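Local coordinates for protein tyrocidine synthase 2 (Brevibacillus parabrevis, PDB 6TA8) that provides a condensation domain, a two-lobed building block of large multidomain synthases, at residues 298-303 with 381-386; 278-283 with 346-351. All blocks are in the same frame, centred on the assembly; numbering follows the deposited sequence.

Interaction 1: residues 298-303 with 381-386; sequences VVINLE and PEISFN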
loop_
_atom_site.group_PDB
_atom_site.type_symbol
_atom_site.label_atom_id
_atom_site.label_comp_id
_atom_site.label_asym_id
_atom_site.label_seq_id
_atom_site.Cartn_x
_atom_site.Cartn_y
_atom_site.Cartn_z
ATOM N N VAL A 298 -17.556 -13.360 4.952
ATOM C CA VAL A 298 -16.558 -13.097 3.922
ATOM C C VAL A 298 -15.207 -12.898 4.598
ATOM O O VAL A 298 -15.118 -12.287 5.669
ATOM C CB VAL A 298 -16.942 -11.877 3.054
ATOM C CG1 VAL A 298 -17.068 -10.616 3.902
ATOM C CG2 VAL A 298 -15.939 -11.678 1.926
ATOM N N VAL A 299 -14.159 -13.437 3.982
ATOM C CA VAL A 299 -12.795 -13.316 4.486
ATOM C C VAL A 299 -12.082 -12.255 3.661
ATOM O O VAL A 299 -11.945 -12.393 2.440
ATOM C CB VAL A 299 -12.052 -14.659 4.426
ATOM C CG1 VAL A 299 -10.631 -14.500 4.938
ATOM C CG2 VAL A 299 -12.798 -15.714 5.231
ATOM N N ILE A 300 -11.626 -11.196 4.326
ATOM C CA ILE A 300 -10.981 -10.061 3.678
ATOM C C ILE A 300 -9.490 -10.104 3.976
ATOM O O ILE A 300 -9.078 -10.461 5.086
ATOM C CB ILE A 300 -11.595 -8.727 4.147
ATOM C CG1 ILE A 300 -13.121 -8.780 4.060
ATOM C CG2 ILE A 300 -11.055 -7.563 3.326
ATOM C CD1 ILE A 300 -13.652 -8.801 2.646
ATOM N N ASN A 301 -8.681 -9.741 2.980
ATOM C CA ASN A 301 -7.232 -9.629 3.142
ATOM C C ASN A 301 -6.914 -8.171 3.451
ATOM O O ASN A 301 -6.651 -7.365 2.557
ATOM C CB ASN A 301 -6.510 -10.118 1.894
ATOM C CG ASN A 301 -5.004 -10.181 2.072
ATOM O OD1 ASN A 301 -4.343 -9.156 2.238
ATOM N ND2 ASN A 301 -4.453 -11.389 2.030
ATOM N N LEU A 302 -6.941 -7.829 4.735
ATOM C CA LEU A 302 -6.706 -6.455 5.155
ATOM C C LEU A 302 -5.213 -6.195 5.316
ATOM O O LEU A 302 -4.466 -7.053 5.796
ATOM C CB LEU A 302 -7.441 -6.166 6.464
ATOM C CG LEU A 302 -7.338 -4.739 7.008
ATOM C CD1 LEU A 302 -8.303 -3.810 6.292
ATOM C CD2 LEU A 302 -7.611 -4.718 8.498
ATOM N N GLU A 303 -4.783 -5.005 4.908
ATOM C CA GLU A 303 -3.381 -4.619 4.958
ATOM C C GLU A 303 -3.171 -3.551 6.023
ATOM O O GLU A 303 -3.951 -2.600 6.125
ATOM C CB GLU A 303 -2.905 -4.101 3.598
ATOM C CG GLU A 303 -3.079 -5.098 2.460
ATOM C CD GLU A 303 -2.498 -4.599 1.150
ATOM O OE1 GLU A 303 -2.205 -3.389 1.047
ATOM O OE2 GLU A 303 -2.332 -5.421 0.224
ATOM N N PRO A 381 -8.337 -15.450 1.266
ATOM C CA PRO A 381 -9.252 -14.336 1.001
ATOM C C PRO A 381 -9.228 -13.945 -0.466
ATOM O O PRO A 381 -8.186 -13.989 -1.124
ATOM C CB PRO A 381 -8.711 -13.205 1.890
ATOM C CG PRO A 381 -7.741 -13.856 2.833
ATOM C CD PRO A 381 -7.196 -15.041 2.100
ATOM N N GLU A 382 -10.399 -13.569 -0.981
ATOM C CA GLU A 382 -10.532 -13.130 -2.361
ATOM C C GLU A 382 -10.737 -11.629 -2.497
ATOM O O GLU A 382 -10.705 -11.117 -3.622
ATOM C CB GLU A 382 -11.691 -13.868 -3.047
ATOM C CG GLU A 382 -11.332 -15.270 -3.513
ATOM C CD GLU A 382 -12.543 -16.075 -3.938
ATOM O OE1 GLU A 382 -13.611 -15.921 -3.309
ATOM O OE2 GLU A 382 -12.427 -16.866 -4.899
ATOM N N ILE A 383 -10.943 -10.916 -1.393
ATOM C CA ILE A 383 -11.058 -9.464 -1.391
ATOM C C ILE A 383 -9.907 -8.893 -0.576
ATOM O O ILE A 383 -9.583 -9.407 0.499
ATOM C CB ILE A 383 -12.411 -8.993 -0.820
ATOM C CG1 ILE A 383 -13.568 -9.723 -1.504
ATOM C CG2 ILE A 383 -12.562 -7.487 -0.970
ATOM C CD1 ILE A 383 -14.923 -9.360 -0.939
ATOM N N SER A 384 -9.293 -7.834 -1.091
ATOM C CA SER A 384 -8.224 -7.126 -0.401
ATOM C C SER A 384 -8.692 -5.715 -0.074
ATOM O O SER A 384 -9.243 -5.024 -0.937
ATOM C CB SER A 384 -6.952 -7.083 -1.251
ATOM O OG SER A 384 -5.901 -6.429 -0.561
ATOM N N PHE A 385 -8.477 -5.296 1.170
ATOM C CA PHE A 385 -8.830 -3.960 1.624
ATOM C C PHE A 385 -7.587 -3.250 2.142
ATOM O O PHE A 385 -6.713 -3.873 2.752
ATOM C CB PHE A 385 -9.901 -4.003 2.719
ATOM C CG PHE A 385 -10.534 -2.670 3.000
ATOM C CD1 PHE A 385 -11.625 -2.236 2.266
ATOM C CD2 PHE A 385 -10.034 -1.845 3.995
ATOM C CE1 PHE A 385 -12.208 -1.010 2.522
ATOM C CE2 PHE A 385 -10.611 -0.618 4.256
ATOM C CZ PHE A 385 -11.700 -0.201 3.518
ATOM N N ASN A 386 -7.518 -1.943 1.896
ATOM C CA ASN A 386 -6.374 -1.137 2.310
ATOM C C ASN A 386 -6.824 0.308 2.442
ATOM O O ASN A 386 -7.285 0.905 1.465
ATOM C CB ASN A 386 -5.225 -1.253 1.304
ATOM C CG ASN A 386 -4.011 -0.437 1.708
ATOM O OD1 ASN A 386 -3.814 -0.139 2.886
ATOM N ND2 ASN A 386 -3.190 -0.074 0.730
#
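Asn301 and Ile383 are joined through the backbone: Asn301 N gives an almost straight bond to Ile383 O at 2.7 Å. The parallel pairing continues with Phe385 N to Asn301 O and Glu303 N to Phe385 O. Ser384 OG adds a weak bond to Asn301 O.

The side chain of Glu303 reaches obliquely across the neighbouring strand. Its CB and CG lie over Phe385 O, with Glu303 CG 3.8 Å from that oxygen. The chain is extended beyond CG (chi2 -175°), which carries the carboxylate to the flank of Asn386. Glu303 OE1 stands 3.5 Å from Asn386 ND2 at a poor angle. The Glu303 carboxylate and the Asn386 amide are turned 47° apart. Glu303 OE2 lies 3.8 Å from Ser384 OG without bonding to it; its hydrogen bond comes from Gln326 NE2.

Ile300, Leu302, Ile383 and Phe385 lie on one face of the sheet, opposite to Asn301 and Ser384. Leu302 CD1 meets the edge of the Phe385 ring at CD2, 3.5 Å away. Ile300 CD1 rests on Ile383 CB at 3.7 Å. Pro381 CG packs against Val299 CG1 at 3.6 Å.

Both strands lie inside a six-stranded mixed sheet. Strand 325-332 flanks 297-304, and strand 421-428 flanks 383-390. Helix 277-293 packs on Phe385.

Interaction 2: residues 278-283 with 346-351; sequences NDLLLT and TKENLR
The helix turns at Asp279 and Lys347 come close, with CA atoms 5.3 Å apart. The axes of the two short helical segments run 118° apart in direction and approach to 9.2 Å.

Asp279 is a knob set among Thr346, Lys347, Leu350 and Arg351. Asp279 OD1 lies against Leu350 CD1 at 3.3 Å. Asp279 OD2 touches Lys347 CD, also at 3.3 Å, and accepts a hydrogen bond from Glu276 N. Arg351 NH2 forms a long salt bridge to Asp279 OD2 at 3.7 Å. No N-H points at this oxygen, so any attraction is probably one of charge only. Lys347 CD lies above one face of the Arg351 guanidinium, displaced toward its rim. The bent Lys347 chain turns NZ away from Asp279 to a salt bridge with Glu348 OE2 in its own helix, so its methylenes meet Asp279.

Thr283 OG1, placed beside its own backbone N (chi1 -58°), bonds back to Asp279 O at 2.7 Å. Thr283 OG1 also lies 3.3 Å from Thr346 CB. Leu282 CD1 and Leu350 CD1 add an apolar contact at 3.9 Å.

Helix 277-293 thus carries helix 339-351 on one flank. Elsewhere its Leu281 and Leu282 pack on strand 383-390, and Leu280 and Leu281 touch helix 445-466.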
loop_
_atom_site.group_PDB
_atom_site.type_symbol
_atom_site.label_atom_id
_atom_site.label_comp_id
_atom_site.label_asym_id
_atom_site.label_seq_id
_atom_site.Cartn_x
_atom_site.Cartn_y
_atom_site.Cartn_z
ATOM N N ASN A 278 -10.955 2.112 10.412
ATOM C CA ASN A 278 -11.079 0.758 9.886
ATOM C C ASN A 278 -12.317 0.037 10.403
ATOM O O ASN A 278 -12.775 -0.914 9.761
ATOM C CB ASN A 278 -9.825 -0.051 10.223
ATOM C CG ASN A 278 -8.724 0.128 9.194
ATOM O OD1 ASN A 278 -8.950 -0.031 7.994
ATOM N ND2 ASN A 278 -7.526 0.464 9.658
ATOM N N ASP A 279 -12.873 0.465 11.539
ATOM C CA ASP A 279 -14.059 -0.194 12.076
ATOM C C ASP A 279 -15.287 0.100 11.221
ATOM O O ASP A 279 -16.044 -0.813 10.868
ATOM C CB ASP A 279 -14.295 0.242 13.522
ATOM C CG ASP A 279 -13.240 -0.290 14.473
ATOM O OD1 ASP A 279 -12.669 -1.363 14.189
ATOM O OD2 ASP A 279 -12.984 0.366 15.505
ATOM N N LEU A 280 -15.500 1.371 10.877
ATOM C CA LEU A 280 -16.691 1.752 10.126
ATOM C C LEU A 280 -16.597 1.335 8.662
ATOM O O LEU A 280 -17.609 0.963 8.057
ATOM C CB LEU A 280 -16.916 3.260 10.236
ATOM C CG LEU A 280 -16.967 3.822 11.659
ATOM C CD1 LEU A 280 -17.153 5.331 11.636
ATOM C CD2 LEU A 280 -18.071 3.151 12.462
ATOM N N LEU A 281 -15.398 1.388 8.079
ATOM C CA LEU A 281 -15.247 1.030 6.672
ATOM C C LEU A 281 -15.427 -0.465 6.446
ATOM O O LEU A 281 -15.934 -0.872 5.394
ATOM C CB LEU A 281 -13.881 1.481 6.157
ATOM C CG LEU A 281 -13.680 2.990 6.004
ATOM C CD1 LEU A 281 -12.328 3.289 5.377
ATOM C CD2 LEU A 281 -14.803 3.601 5.181
ATOM N N LEU A 282 -15.019 -1.295 7.409
ATOM C CA LEU A 282 -15.177 -2.737 7.255
ATOM C C LEU A 282 -16.588 -3.197 7.598
ATOM O O LEU A 282 -17.049 -4.215 7.067
ATOM C CB LEU A 282 -14.156 -3.477 8.121
ATOM C CG LEU A 282 -12.706 -3.433 7.632
ATOM C CD1 LEU A 282 -11.814 -4.296 8.513
ATOM C CD2 LEU A 282 -12.617 -3.871 6.178
ATOM N N THR A 283 -17.283 -2.471 8.477
ATOM C CA THR A 283 -18.666 -2.813 8.791
ATOM C C THR A 283 -19.568 -2.591 7.584
ATOM O O THR A 283 -20.354 -3.471 7.213
ATOM C CB THR A 283 -19.152 -1.991 9.986
ATOM O OG1 THR A 283 -18.297 -2.230 11.111
ATOM C CG2 THR A 283 -20.579 -2.372 10.351
ATOM N N THR A 346 -18.030 -5.759 14.784
ATOM C CA THR A 346 -16.804 -5.616 14.007
ATOM C C THR A 346 -15.725 -4.891 14.803
ATOM O O THR A 346 -14.545 -5.257 14.732
ATOM C CB THR A 346 -17.104 -4.881 12.700
ATOM O OG1 THR A 346 -17.924 -5.709 11.867
ATOM C CG2 THR A 346 -15.817 -4.542 11.956
ATOM N N LYS A 347 -16.109 -3.868 15.569
ATOM C CA LYS A 347 -15.136 -3.126 16.365
ATOM C C LYS A 347 -14.413 -4.044 17.342
ATOM O O LYS A 347 -13.182 -4.003 17.457
ATOM C CB LYS A 347 -15.832 -1.979 17.101
ATOM C CG LYS A 347 -15.267 -1.662 18.479
ATOM C CD LYS A 347 -13.962 -0.884 18.402
ATOM C CE LYS A 347 -13.540 -0.396 19.780
ATOM N NZ LYS A 347 -13.601 -1.483 20.800
ATOM N N GLU A 348 -15.161 -4.890 18.052
ATOM C CA GLU A 348 -14.542 -5.849 18.956
ATOM C C GLU A 348 -13.925 -7.028 18.219
ATOM O O GLU A 348 -13.100 -7.741 18.801
ATOM C CB GLU A 348 -15.566 -6.352 19.977
ATOM C CG GLU A 348 -16.211 -5.248 20.805
ATOM C CD GLU A 348 -15.197 -4.407 21.560
ATOM O OE1 GLU A 348 -14.177 -4.966 22.019
ATOM O OE2 GLU A 348 -15.420 -3.185 21.697
ATOM N N ASN A 349 -14.302 -7.248 16.958
ATOM C CA ASN A 349 -13.675 -8.306 16.172
ATOM C C ASN A 349 -12.215 -7.982 15.882
ATOM O O ASN A 349 -11.350 -8.861 15.967
ATOM C CB ASN A 349 -14.454 -8.516 14.871
ATOM C CG ASN A 349 -13.756 -9.462 13.915
ATOM O OD1 ASN A 349 -13.122 -10.431 14.330
ATOM N ND2 ASN A 349 -13.872 -9.185 12.621
ATOM N N LEU A 350 -11.920 -6.723 15.551
ATOM C CA LEU A 350 -10.552 -6.335 15.229
ATOM C C LEU A 350 -9.702 -6.130 16.478
ATOM O O LEU A 350 -8.480 -6.303 16.422
ATOM C CB LEU A 350 -10.555 -5.069 14.373
ATOM C CG LEU A 350 -11.207 -5.220 12.996
ATOM C CD1 LEU A 350 -11.533 -3.863 12.395
ATOM C CD2 LEU A 350 -10.318 -6.023 12.058
ATOM N N ARG A 351 -10.320 -5.762 17.605
ATOM C CA ARG A 351 -9.569 -5.663 18.852
ATOM C C ARG A 351 -9.057 -7.024 19.305
ATOM O O ARG A 351 -8.011 -7.107 19.957
ATOM C CB ARG A 351 -10.434 -5.031 19.941
ATOM C CG ARG A 351 -10.903 -3.619 19.630
ATOM C CD ARG A 351 -9.753 -2.628 19.656
ATOM N NE ARG A 351 -10.215 -1.258 19.451
ATOM C CZ ARG A 351 -10.074 -0.584 18.315
ATOM N NH1 ARG A 351 -9.478 -1.150 17.274
ATOM N NH2 ARG A 351 -10.528 0.659 18.219
#

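From the N terminus, helix 277-293 comes first and leads straight into strand 297-304. The chain then forms strand 325-332 and enters helix 339-351. There interaction 2 closes a loop of 62 residues. Strand 383-390 follows, and interaction 1 closes a second loop of 77 residues. The segments alternate along the chain, so the two loops cross. Interaction 1 joins strands within the six-stranded sheet; interaction 2 joins two helices, one of which lies on that sheet. The contacts meet directly: Phe385 CZ packs on Leu281 CB at 3.8 Å, and Leu302 also approaches Leu282. The centres of interactions 1 and 2 are about 13 Å apart. Together they tie the sheet to helix 277-293, and that helix to helix 339-351.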